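Local coordinates for protein bradavidin 2 (Bradyrhizobium japonicum, PDB 4GGT) that probably binds biotin as a member of the avidin family, a small secreted protein folded as an antiparallel beta barrel, at residues A[69-81]-A[85-96]. Sequence-based numbering, arbitrary orientation.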
loop_
_atom_site.group_PDB
_atom_site.type_symbol
_atom_site.label_atom_id
_atom_site.label_comp_id
_atom_site.label_asym_id
_atom_site.label_seq_id
_atom_site.Cartn_x
_atom_site.Cartn_y
_atom_site.Cartn_z
ATOM N N PHE A 69 7.340 -6.611 -1.678
ATOM C CA PHE A 69 8.649 -6.115 -1.248
ATOM C C PHE A 69 9.630 -7.223 -1.635
ATOM O O PHE A 69 9.842 -8.186 -0.880
ATOM C CB PHE A 69 8.680 -5.835 0.259
ATOM C CG PHE A 69 7.615 -4.860 0.707
ATOM C CD1 PHE A 69 6.389 -5.331 1.157
ATOM C CD2 PHE A 69 7.835 -3.490 0.597
ATOM C CE1 PHE A 69 5.378 -4.419 1.551
ATOM C CE2 PHE A 69 6.846 -2.560 0.973
ATOM C CZ PHE A 69 5.636 -3.024 1.450
ATOM N N ALA A 70 10.156 -7.113 -2.845
ATOM C CA ALA A 70 10.718 -8.288 -3.530
ATOM C C ALA A 70 11.895 -8.890 -2.790
ATOM O O ALA A 70 11.981 -10.133 -2.666
ATOM C CB ALA A 70 11.092 -7.945 -4.957
ATOM N N GLN A 71 12.770 -8.033 -2.276
ATOM C CA GLN A 71 14.012 -8.518 -1.647
ATOM C C GLN A 71 13.762 -9.150 -0.270
ATOM O O GLN A 71 14.634 -9.824 0.280
ATOM C CB GLN A 71 15.059 -7.390 -1.578
ATOM C CG GLN A 71 15.667 -6.996 -2.943
ATOM C CD GLN A 71 14.661 -6.407 -3.925
ATOM O OE1 GLN A 71 14.578 -6.841 -5.086
ATOM N NE2 GLN A 71 13.875 -5.436 -3.466
ATOM N N CYS A 72 12.552 -8.959 0.256
ATOM C CA CYS A 72 12.134 -9.421 1.575
ATOM C C CYS A 72 11.132 -10.585 1.555
ATOM O O CYS A 72 10.632 -10.984 2.604
ATOM C CB CYS A 72 11.539 -8.234 2.353
ATOM S SG CYS A 72 12.802 -6.922 2.592
ATOM N N ASN A 73 10.821 -11.138 0.378
ATOM C CA ASN A 73 9.870 -12.259 0.325
ATOM C C ASN A 73 8.586 -11.972 1.095
ATOM O O ASN A 73 8.119 -12.739 1.956
ATOM C CB ASN A 73 10.507 -13.602 0.781
ATOM C CG ASN A 73 11.877 -13.856 0.152
ATOM O OD1 ASN A 73 12.864 -14.011 0.870
ATOM N ND2 ASN A 73 11.952 -13.854 -1.155
ATOM N N SER A 74 7.998 -10.830 0.769
ATOM C CA SER A 74 6.761 -10.474 1.407
ATOM C C SER A 74 5.926 -9.647 0.463
ATOM O O SER A 74 6.455 -8.988 -0.444
ATOM C CB SER A 74 6.997 -9.761 2.745
ATOM O OG SER A 74 7.854 -8.671 2.623
ATOM N N PHE A 75 4.631 -9.707 0.693
ATOM C CA PHE A 75 3.729 -8.760 0.057
ATOM C C PHE A 75 2.598 -8.410 0.979
ATOM O O PHE A 75 2.233 -9.173 1.887
ATOM C CB PHE A 75 3.236 -9.266 -1.309
ATOM C CG PHE A 75 2.419 -10.509 -1.231
ATOM C CD1 PHE A 75 1.062 -10.429 -0.934
ATOM C CD2 PHE A 75 3.001 -11.766 -1.462
ATOM C CE1 PHE A 75 0.280 -11.582 -0.837
ATOM C CE2 PHE A 75 2.212 -12.932 -1.406
ATOM C CZ PHE A 75 0.857 -12.834 -1.100
ATOM N N THR A 76 2.040 -7.230 0.756
ATOM C CA THR A 76 0.870 -6.770 1.518
ATOM C C THR A 76 -0.243 -6.382 0.558
ATOM O O THR A 76 0.033 -5.792 -0.475
ATOM C CB THR A 76 1.276 -5.592 2.364
ATOM O OG1 THR A 76 2.361 -6.019 3.188
ATOM C CG2 THR A 76 0.114 -5.074 3.252
ATOM N N ARG A 77 -1.480 -6.702 0.931
ATOM C CA ARG A 77 -2.631 -6.275 0.159
ATOM C C ARG A 77 -3.441 -5.387 1.068
ATOM O O ARG A 77 -3.816 -5.831 2.183
ATOM C CB ARG A 77 -3.474 -7.469 -0.256
ATOM C CG ARG A 77 -4.653 -7.067 -1.183
ATOM C CD ARG A 77 -5.918 -6.677 -0.387
ATOM N NE ARG A 77 -6.718 -7.802 0.123
ATOM C CZ ARG A 77 -6.878 -8.136 1.401
ATOM N NH1 ARG A 77 -6.229 -7.525 2.413
ATOM N NH2 ARG A 77 -7.666 -9.151 1.676
ATOM N N TRP A 78 -3.786 -4.202 0.554
ATOM C CA TRP A 78 -4.677 -3.283 1.288
ATOM C C TRP A 78 -6.022 -3.267 0.558
ATOM O O TRP A 78 -6.071 -3.280 -0.679
ATOM C CB TRP A 78 -4.114 -1.868 1.243
ATOM C CG TRP A 78 -2.935 -1.570 2.123
ATOM C CD1 TRP A 78 -2.955 -0.933 3.326
ATOM C CD2 TRP A 78 -1.558 -1.814 1.809
ATOM N NE1 TRP A 78 -1.673 -0.793 3.828
ATOM C CE2 TRP A 78 -0.788 -1.328 2.912
ATOM C CE3 TRP A 78 -0.897 -2.405 0.721
ATOM C CZ2 TRP A 78 0.615 -1.418 2.943
ATOM C CZ3 TRP A 78 0.492 -2.508 0.739
ATOM C CH2 TRP A 78 1.244 -2.008 1.865
ATOM N N VAL A 79 -7.117 -3.233 1.324
ATOM C CA VAL A 79 -8.427 -3.082 0.755
ATOM C C VAL A 79 -9.131 -1.989 1.595
ATOM O O VAL A 79 -8.951 -1.931 2.814
ATOM C CB VAL A 79 -9.211 -4.429 0.686
ATOM C CG1 VAL A 79 -9.142 -5.194 2.030
ATOM C CG2 VAL A 79 -10.634 -4.191 0.195
ATOM N N GLY A 80 -9.839 -1.095 0.932
ATOM C CA GLY A 80 -10.473 0.019 1.638
ATOM C C GLY A 80 -11.339 0.872 0.746
ATOM O O GLY A 80 -11.919 0.400 -0.247
ATOM N N THR A 81 -11.396 2.147 1.082
ATOM C CA THR A 81 -12.287 3.072 0.376
ATOM C C THR A 81 -11.670 4.444 0.437
ATOM O O THR A 81 -10.709 4.659 1.175
ATOM C CB THR A 81 -13.724 3.130 1.006
ATOM O OG1 THR A 81 -13.632 3.592 2.357
ATOM C CG2 THR A 81 -14.372 1.777 1.017
ATOM N N SER A 85 -10.220 13.182 1.651
ATOM C CA SER A 85 -8.760 13.255 1.793
ATOM C C SER A 85 -8.210 12.076 2.641
ATOM O O SER A 85 -7.044 12.037 3.016
ATOM C CB SER A 85 -8.363 14.615 2.383
ATOM O OG SER A 85 -6.962 14.810 2.291
ATOM N N GLN A 86 -9.080 11.121 2.953
ATOM C CA GLN A 86 -8.678 9.989 3.796
ATOM C C GLN A 86 -9.029 8.657 3.152
ATOM O O GLN A 86 -10.049 8.528 2.452
ATOM C CB GLN A 86 -9.311 10.109 5.185
ATOM C CG GLN A 86 -8.718 11.318 5.965
ATOM C CD GLN A 86 -8.332 11.052 7.428
ATOM O OE1 GLN A 86 -9.146 10.574 8.227
ATOM N NE2 GLN A 86 -7.086 11.421 7.797
ATOM N N MET A 87 -8.189 7.658 3.411
ATOM C CA MET A 87 -8.318 6.388 2.748
ATOM C C MET A 87 -8.178 5.301 3.810
ATOM O O MET A 87 -7.083 4.747 4.023
ATOM C CB MET A 87 -7.246 6.225 1.651
ATOM C CG MET A 87 -7.316 4.888 0.941
ATOM S SD MET A 87 -5.867 4.553 -0.069
ATOM C CE MET A 87 -5.901 5.805 -1.307
ATOM N N PRO A 88 -9.286 4.977 4.486
ATOM C CA PRO A 88 -9.175 3.916 5.467
ATOM C C PRO A 88 -9.036 2.560 4.796
ATOM O O PRO A 88 -9.669 2.304 3.792
ATOM C CB PRO A 88 -10.499 4.014 6.250
ATOM C CG PRO A 88 -11.495 4.594 5.228
ATOM C CD PRO A 88 -10.656 5.525 4.367
ATOM N N THR A 89 -8.229 1.677 5.372
ATOM C CA THR A 89 -7.971 0.379 4.743
ATOM C C THR A 89 -7.722 -0.674 5.813
ATOM O O THR A 89 -7.377 -0.347 6.968
ATOM C CB THR A 89 -6.676 0.383 3.872
ATOM O OG1 THR A 89 -5.544 0.659 4.717
ATOM C CG2 THR A 89 -6.747 1.363 2.707
ATOM N N SER A 90 -7.925 -1.939 5.439
ATOM C CA SER A 90 -7.409 -3.051 6.248
ATOM C C SER A 90 -6.317 -3.722 5.413
ATOM O O SER A 90 -6.349 -3.648 4.198
ATOM C CB SER A 90 -8.484 -4.075 6.588
ATOM O OG SER A 90 -9.117 -4.609 5.417
ATOM N N TRP A 91 -5.335 -4.343 6.056
ATOM C CA TRP A 91 -4.334 -5.036 5.242
ATOM C C TRP A 91 -4.001 -6.418 5.752
ATOM O O TRP A 91 -4.264 -6.726 6.907
ATOM C CB TRP A 91 -3.073 -4.194 5.082
ATOM C CG TRP A 91 -2.528 -3.719 6.382
ATOM C CD1 TRP A 91 -2.698 -2.485 6.928
ATOM C CD2 TRP A 91 -1.732 -4.480 7.320
ATOM N NE1 TRP A 91 -2.029 -2.415 8.126
ATOM C CE2 TRP A 91 -1.447 -3.624 8.400
ATOM C CE3 TRP A 91 -1.211 -5.789 7.331
ATOM C CZ2 TRP A 91 -0.664 -4.027 9.500
ATOM C CZ3 TRP A 91 -0.459 -6.208 8.431
ATOM C CH2 TRP A 91 -0.180 -5.325 9.501
ATOM N N THR A 92 -3.423 -7.234 4.874
ATOM C CA THR A 92 -2.985 -8.583 5.217
ATOM C C THR A 92 -1.584 -8.663 4.600
ATOM O O THR A 92 -1.418 -8.331 3.429
ATOM C CB THR A 92 -3.912 -9.633 4.591
ATOM O OG1 THR A 92 -5.237 -9.493 5.133
ATOM C CG2 THR A 92 -3.402 -11.080 4.844
ATOM N N LEU A 93 -0.600 -9.020 5.433
ATOM C CA LEU A 93 0.815 -9.156 5.054
ATOM C C LEU A 93 1.112 -10.654 5.046
ATOM O O LEU A 93 0.749 -11.374 5.981
ATOM C CB LEU A 93 1.705 -8.480 6.104
ATOM C CG LEU A 93 3.179 -8.902 6.127
ATOM C CD1 LEU A 93 3.878 -8.330 4.891
ATOM C CD2 LEU A 93 3.880 -8.479 7.438
ATOM N N PHE A 94 1.753 -11.122 3.985
ATOM C CA PHE A 94 2.288 -12.486 3.957
ATOM C C PHE A 94 3.787 -12.421 3.826
ATOM O O PHE A 94 4.303 -11.678 3.014
ATOM C CB PHE A 94 1.677 -13.283 2.813
ATOM C CG PHE A 94 0.508 -14.135 3.244
ATOM C CD1 PHE A 94 -0.780 -13.610 3.275
ATOM C CD2 PHE A 94 0.716 -15.426 3.712
ATOM C CE1 PHE A 94 -1.858 -14.382 3.705
ATOM C CE2 PHE A 94 -0.354 -16.218 4.143
ATOM C CZ PHE A 94 -1.649 -15.690 4.122
ATOM N N TYR A 95 4.495 -13.154 4.680
ATOM C CA TYR A 95 5.950 -13.104 4.678
ATOM C C TYR A 95 6.483 -14.435 5.148
ATOM O O TYR A 95 5.710 -15.336 5.449
ATOM C CB TYR A 95 6.476 -11.954 5.558
ATOM C CG TYR A 95 6.185 -12.069 7.047
ATOM C CD1 TYR A 95 4.882 -12.097 7.528
ATOM C CD2 TYR A 95 7.235 -12.099 7.979
ATOM C CE1 TYR A 95 4.615 -12.177 8.888
ATOM C CE2 TYR A 95 6.978 -12.179 9.343
ATOM C CZ TYR A 95 5.664 -12.221 9.784
ATOM O OH TYR A 95 5.381 -12.303 11.130
ATOM N N VAL A 96 7.803 -14.535 5.145
ATOM C CA VAL A 96 8.524 -15.694 5.648
ATOM C C VAL A 96 9.289 -15.231 6.882
ATOM O O VAL A 96 10.076 -14.288 6.791
ATOM C CB VAL A 96 9.505 -16.245 4.589
ATOM C CG1 VAL A 96 10.071 -17.572 5.039
ATOM C CG2 VAL A 96 8.811 -16.408 3.235
HETATM O O HOH W 1 9.778 -11.913 4.958
HETATM O O HOH W 2 -7.814 -6.941 4.536
HETATM O O HOH W 3 -7.429 -10.662 4.046
#
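Strands 74-80 and 86-95 pair antiparallel at 142°, with two-way backbone hydrogen bonds joining Phe-75 to Phe-94, Arg-77 to Thr-92 and Val-79 to Ser-90, and a last from Thr-81 N to Pro-88 O (3.2 Å). On the face bearing Thr-76, Trp-78 and Leu-93, Trp-91 CB sits over the five-membered ring of Trp-78, 3.9 Å from its centroid, while the two indoles meet obliquely, their planes at 57°. Thr-76 CG2 lies over the same face, toward the rim, and Thr-89 OG1 reaches the indole edge, 3.3 Å from Trp-78 CD1. Trp-78 NE1 and Thr-89 OG1 both hydrogen-bond to Asp-109, through its carboxylate and backbone carbonyl respectively. A leucine at Trp-78 would probably leave that carboxylate without its indole donor and remove the ring face on which Trp-91 CB packs. On the other face, Phe-94 CB rests over the Phe-75 ring. The Arg-77 side chain, bent twice, lays one face of its guanidinium over Val-79 CG1, and a water O lies 2.8 Å from Arg-77 NH2, its donor, and 2.7 Å from Thr-92 OG1. This hairpin forms part of the avidin barrel wall; its inward face carries Ser-74, which like Asp-109 belongs to the biotin site, empty here.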